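Local coordinates for protein hypothetical aldose 1-epimerase (Klebsiella pneumoniae subsp. pneumoniae MGH 78578, PDB 3TY1) that probably binds a carbohydrate, as a supersandwich-fold relative of the galactose mutarotases, although its substrate and any epimerase activity remain unestablished, at residues Met114-Tyr119 and Leu192-Thr197. Residues are numbered along the deposited sequence; the frame is centred on the assembly and turned at random.
Sequences MVRCGY and LHDVLT. With SO4 (sulfate ion), chain H.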
HETATM    1  N   MSE A 114     -11.711 -17.692 -10.048  1.00 28.23           N
HETATM    2  CA  MSE A 114     -11.268 -18.550  -8.910  1.00 26.92           C
HETATM    3  C   MSE A 114     -10.251 -17.797  -8.034  1.00 28.48           C
HETATM    4  O   MSE A 114      -9.185 -17.447  -8.506  1.00 28.24           O
HETATM    5  CB  MSE A 114     -10.713 -19.914  -9.410  1.00 23.65           C
HETATM    6  CG  MSE A 114     -10.798 -21.094  -8.422  1.00 31.96           C
HETATM    7 SE   MSE A 114      -9.649 -20.835  -6.891  0.75 29.49          SE
HETATM    8  CE  MSE A 114      -7.929 -20.972  -7.803  1.00 31.32           C
ATOM      9  N   VAL A 115     -10.630 -17.526  -6.784  1.00 29.57           N
ATOM     10  CA  VAL A 115      -9.769 -16.907  -5.793  1.00 30.84           C
ATOM     11  C   VAL A 115      -9.416 -17.903  -4.695  1.00 32.37           C
ATOM     12  O   VAL A 115     -10.312 -18.507  -4.131  1.00 30.60           O
ATOM     13  CB  VAL A 115     -10.458 -15.732  -5.071  1.00 34.03           C
ATOM     14  CG1 VAL A 115      -9.444 -15.097  -4.071  1.00 28.73           C
ATOM     15  CG2 VAL A 115     -10.957 -14.728  -6.058  1.00 36.56           C
ATOM     16  N   ARG A 116      -8.125 -18.085  -4.396  1.00 28.36           N
ATOM     17  CA  ARG A 116      -7.742 -18.899  -3.236  1.00 30.79           C
ATOM     18  C   ARG A 116      -7.940 -18.000  -2.023  1.00 32.13           C
ATOM     19  O   ARG A 116      -7.230 -17.019  -1.873  1.00 31.88           O
ATOM     20  CB  ARG A 116      -6.300 -19.369  -3.364  1.00 29.64           C
ATOM     21  CG  ARG A 116      -6.130 -20.427  -4.465  1.00 29.86           C
ATOM     22  CD  ARG A 116      -4.653 -20.769  -4.759  1.00 31.11           C
ATOM     23  NE  ARG A 116      -4.497 -21.741  -5.853  1.00 32.53           N
ATOM     24  CZ  ARG A 116      -4.450 -21.421  -7.156  1.00 30.94           C
ATOM     25  NH1 ARG A 116      -4.610 -20.183  -7.535  1.00 30.48           N
ATOM     26  NH2 ARG A 116      -4.266 -22.365  -8.094  1.00 29.01           N
ATOM     27  N   CYS A 117      -8.939 -18.315  -1.201  1.00 30.25           N
ATOM     28  CA  CYS A 117      -9.275 -17.541  -0.012  1.00 29.08           C
ATOM     29  C   CYS A 117      -8.624 -18.282   1.157  1.00 31.39           C
ATOM     30  O   CYS A 117      -9.196 -19.224   1.701  1.00 30.02           O
ATOM     31  CB  CYS A 117     -10.777 -17.472   0.145  1.00 30.11           C
ATOM     32  SG  CYS A 117     -11.589 -16.632  -1.230  1.00 33.22           S
ATOM     33  N   GLY A 118      -7.391 -17.892   1.452  1.00 32.26           N
ATOM     34  CA  GLY A 118      -6.535 -18.605   2.410  1.00 34.22           C
ATOM     35  C   GLY A 118      -5.130 -18.013   2.303  1.00 34.00           C
ATOM     36  O   GLY A 118      -5.000 -16.929   1.776  1.00 32.71           O
ATOM     37  N   TYR A 119      -4.071 -18.678   2.780  1.00 33.67           N
ATOM     38  CA  TYR A 119      -4.137 -19.958   3.523  1.00 33.99           C
ATOM     39  C   TYR A 119      -3.970 -19.786   5.024  1.00 37.62           C
ATOM     40  O   TYR A 119      -4.402 -20.633   5.803  1.00 35.50           O
ATOM     41  CB  TYR A 119      -3.083 -20.936   3.007  1.00 34.99           C
ATOM     42  CG  TYR A 119      -3.390 -21.458   1.631  1.00 30.44           C
ATOM     43  CD1 TYR A 119      -3.114 -20.699   0.492  1.00 33.55           C
ATOM     44  CD2 TYR A 119      -3.958 -22.737   1.451  1.00 31.79           C
ATOM     45  CE1 TYR A 119      -3.406 -21.178  -0.776  1.00 29.73           C
ATOM     46  CE2 TYR A 119      -4.232 -23.238   0.166  1.00 33.61           C
ATOM     47  CZ  TYR A 119      -3.969 -22.437  -0.943  1.00 30.90           C
ATOM     48  OH  TYR A 119      -4.229 -22.893  -2.214  1.00 33.79           O
ATOM     49  N   LEU A 192      -6.190 -28.207 -11.028  1.00 29.13           N
ATOM     50  CA  LEU A 192      -5.303 -27.572 -10.076  1.00 26.88           C
ATOM     51  C   LEU A 192      -4.717 -28.677  -9.208  1.00 30.10           C
ATOM     52  O   LEU A 192      -5.439 -29.580  -8.797  1.00 31.72           O
ATOM     53  CB  LEU A 192      -6.084 -26.610  -9.168  1.00 27.96           C
ATOM     54  CG  LEU A 192      -6.833 -25.487  -9.873  1.00 28.47           C
ATOM     55  CD1 LEU A 192      -7.497 -24.562  -8.805  1.00 28.49           C
ATOM     56  CD2 LEU A 192      -5.854 -24.708 -10.758  1.00 28.19           C
ATOM     57  N   HIS A 193      -3.435 -28.553  -8.901  1.00 30.47           N
ATOM     58  CA  HIS A 193      -2.694 -29.429  -8.019  1.00 31.68           C
ATOM     59  C   HIS A 193      -1.809 -28.556  -7.180  1.00 32.21           C
ATOM     60  O   HIS A 193      -0.623 -28.431  -7.435  1.00 36.30           O
ATOM     61  CB  HIS A 193      -1.900 -30.446  -8.825  1.00 35.57           C
ATOM     62  CG  HIS A 193      -2.779 -31.367  -9.598  1.00 40.89           C
ATOM     63  ND1 HIS A 193      -3.480 -32.395  -9.000  1.00 48.56           N
ATOM     64  CD2 HIS A 193      -3.147 -31.365 -10.899  1.00 47.14           C
ATOM     65  CE1 HIS A 193      -4.203 -33.014  -9.916  1.00 54.67           C
ATOM     66  NE2 HIS A 193      -4.005 -32.421 -11.079  1.00 47.72           N
ATOM     67  N   ASP A 194      -2.418 -27.891  -6.205  1.00 31.01           N
ATOM     68  CA  ASP A 194      -1.708 -26.996  -5.328  1.00 31.42           C
ATOM     69  C   ASP A 194      -1.127 -27.793  -4.164  1.00 33.84           C
ATOM     70  O   ASP A 194      -1.721 -28.797  -3.730  1.00 33.42           O
ATOM     71  CB  ASP A 194      -2.625 -25.870  -4.765  1.00 31.57           C
ATOM     72  CG  ASP A 194      -3.320 -25.060  -5.839  1.00 30.01           C
ATOM     73  OD1 ASP A 194      -2.820 -24.970  -7.003  1.00 29.50           O
ATOM     74  OD2 ASP A 194      -4.410 -24.516  -5.519  1.00 27.89           O
ATOM     75  N   VAL A 195       0.007 -27.326  -3.642  1.00 32.89           N
ATOM     76  CA  VAL A 195       0.638 -27.920  -2.474  1.00 33.10           C
ATOM     77  C   VAL A 195       1.002 -26.811  -1.470  1.00 34.54           C
ATOM     78  O   VAL A 195       1.842 -25.968  -1.747  1.00 35.79           O
ATOM     79  CB  VAL A 195       1.923 -28.734  -2.817  1.00 33.90           C
ATOM     80  CG1 VAL A 195       2.486 -29.402  -1.538  1.00 34.97           C
ATOM     81  CG2 VAL A 195       1.663 -29.787  -3.916  1.00 31.53           C
ATOM     82  N   LEU A 196       0.329 -26.803  -0.329  1.00 34.27           N
ATOM     83  CA  LEU A 196       0.632 -25.889   0.771  1.00 35.84           C
ATOM     84  C   LEU A 196       1.695 -26.578   1.617  1.00 39.57           C
ATOM     85  O   LEU A 196       1.531 -27.772   1.959  1.00 39.06           O
ATOM     86  CB  LEU A 196      -0.609 -25.664   1.624  1.00 38.03           C
ATOM     87  CG  LEU A 196      -0.458 -24.895   2.942  1.00 36.15           C
ATOM     88  CD1 LEU A 196      -0.128 -23.448   2.694  1.00 36.66           C
ATOM     89  CD2 LEU A 196      -1.708 -25.032   3.749  1.00 36.78           C
ATOM     90  N   THR A 197       2.763 -25.862   1.940  1.00 37.09           N
ATOM     91  CA  THR A 197       3.803 -26.382   2.823  1.00 38.07           C
ATOM     92  C   THR A 197       4.073 -25.429   3.973  1.00 41.20           C
ATOM     93  O   THR A 197       4.175 -24.207   3.797  1.00 39.02           O
ATOM     94  CB  THR A 197       5.112 -26.680   2.077  1.00 38.09           C
ATOM     95  OG1 THR A 197       4.841 -27.602   1.026  1.00 40.36           O
ATOM     96  CG2 THR A 197       6.157 -27.295   2.982  1.00 42.13           C
TER
HETATM   97  S   SO4 H 508      -4.507 -34.403 -13.947  1.00 79.81           S
HETATM   98  O1  SO4 H 508      -5.413 -34.623 -15.079  1.00 78.43           O
HETATM   99  O2  SO4 H 508      -3.961 -35.655 -13.433  1.00 84.10           O
HETATM  100  O3  SO4 H 508      -3.395 -33.572 -14.397  1.00 87.17           O
HETATM  101  O4  SO4 H 508      -5.241 -33.757 -12.852  1.00 81.68           O
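Strands 114-119 and 192-197 run in nearly the same direction, 25° apart, with their axes 10.2 Å from each other, so they face one another across two layers and meet through side chains. A buried salt bridge holds the middle. R116, extended from CG to NE, meets D194 tip to tip and grips it side-on: NE gives a nearly straight bond of 2.8 Å to OD2 of D194, approaching from above the carboxylate plane, while NH2 of R116 reaches the syn lone pair of OD1 of D194 at 3.2 Å. The guanidinium and carboxylate planes are twisted 51° apart. Y210 OH also bonds OD2 of D194 and the backbone N of E180 bonds OD1, surroundings that would probably favour the charged carboxylate. Y119, preceded by a cis peptide, bonds through its OH to Y210 as well. The selenomethionine M114, its chain kinked at the CB-CG and CG-SE bonds, sets CE above one guanidinium face of R116, offset toward its rim, and touches CD1 of L192 at 3.8 Å; beyond the bridge, CB of Y119 packs against CD1 of L196 at 3.9 Å. On the other side of its strand, H193 donates from NE2 to a sulfate ion, likely from the crystallisation solution. Residues 192-197 belong to strand 189-198, between strands 173-183 and 342-352 in the large antiparallel sheet; 114-119 pairs with 204-214 in the facing mixed sheet, joining two supersandwich layers.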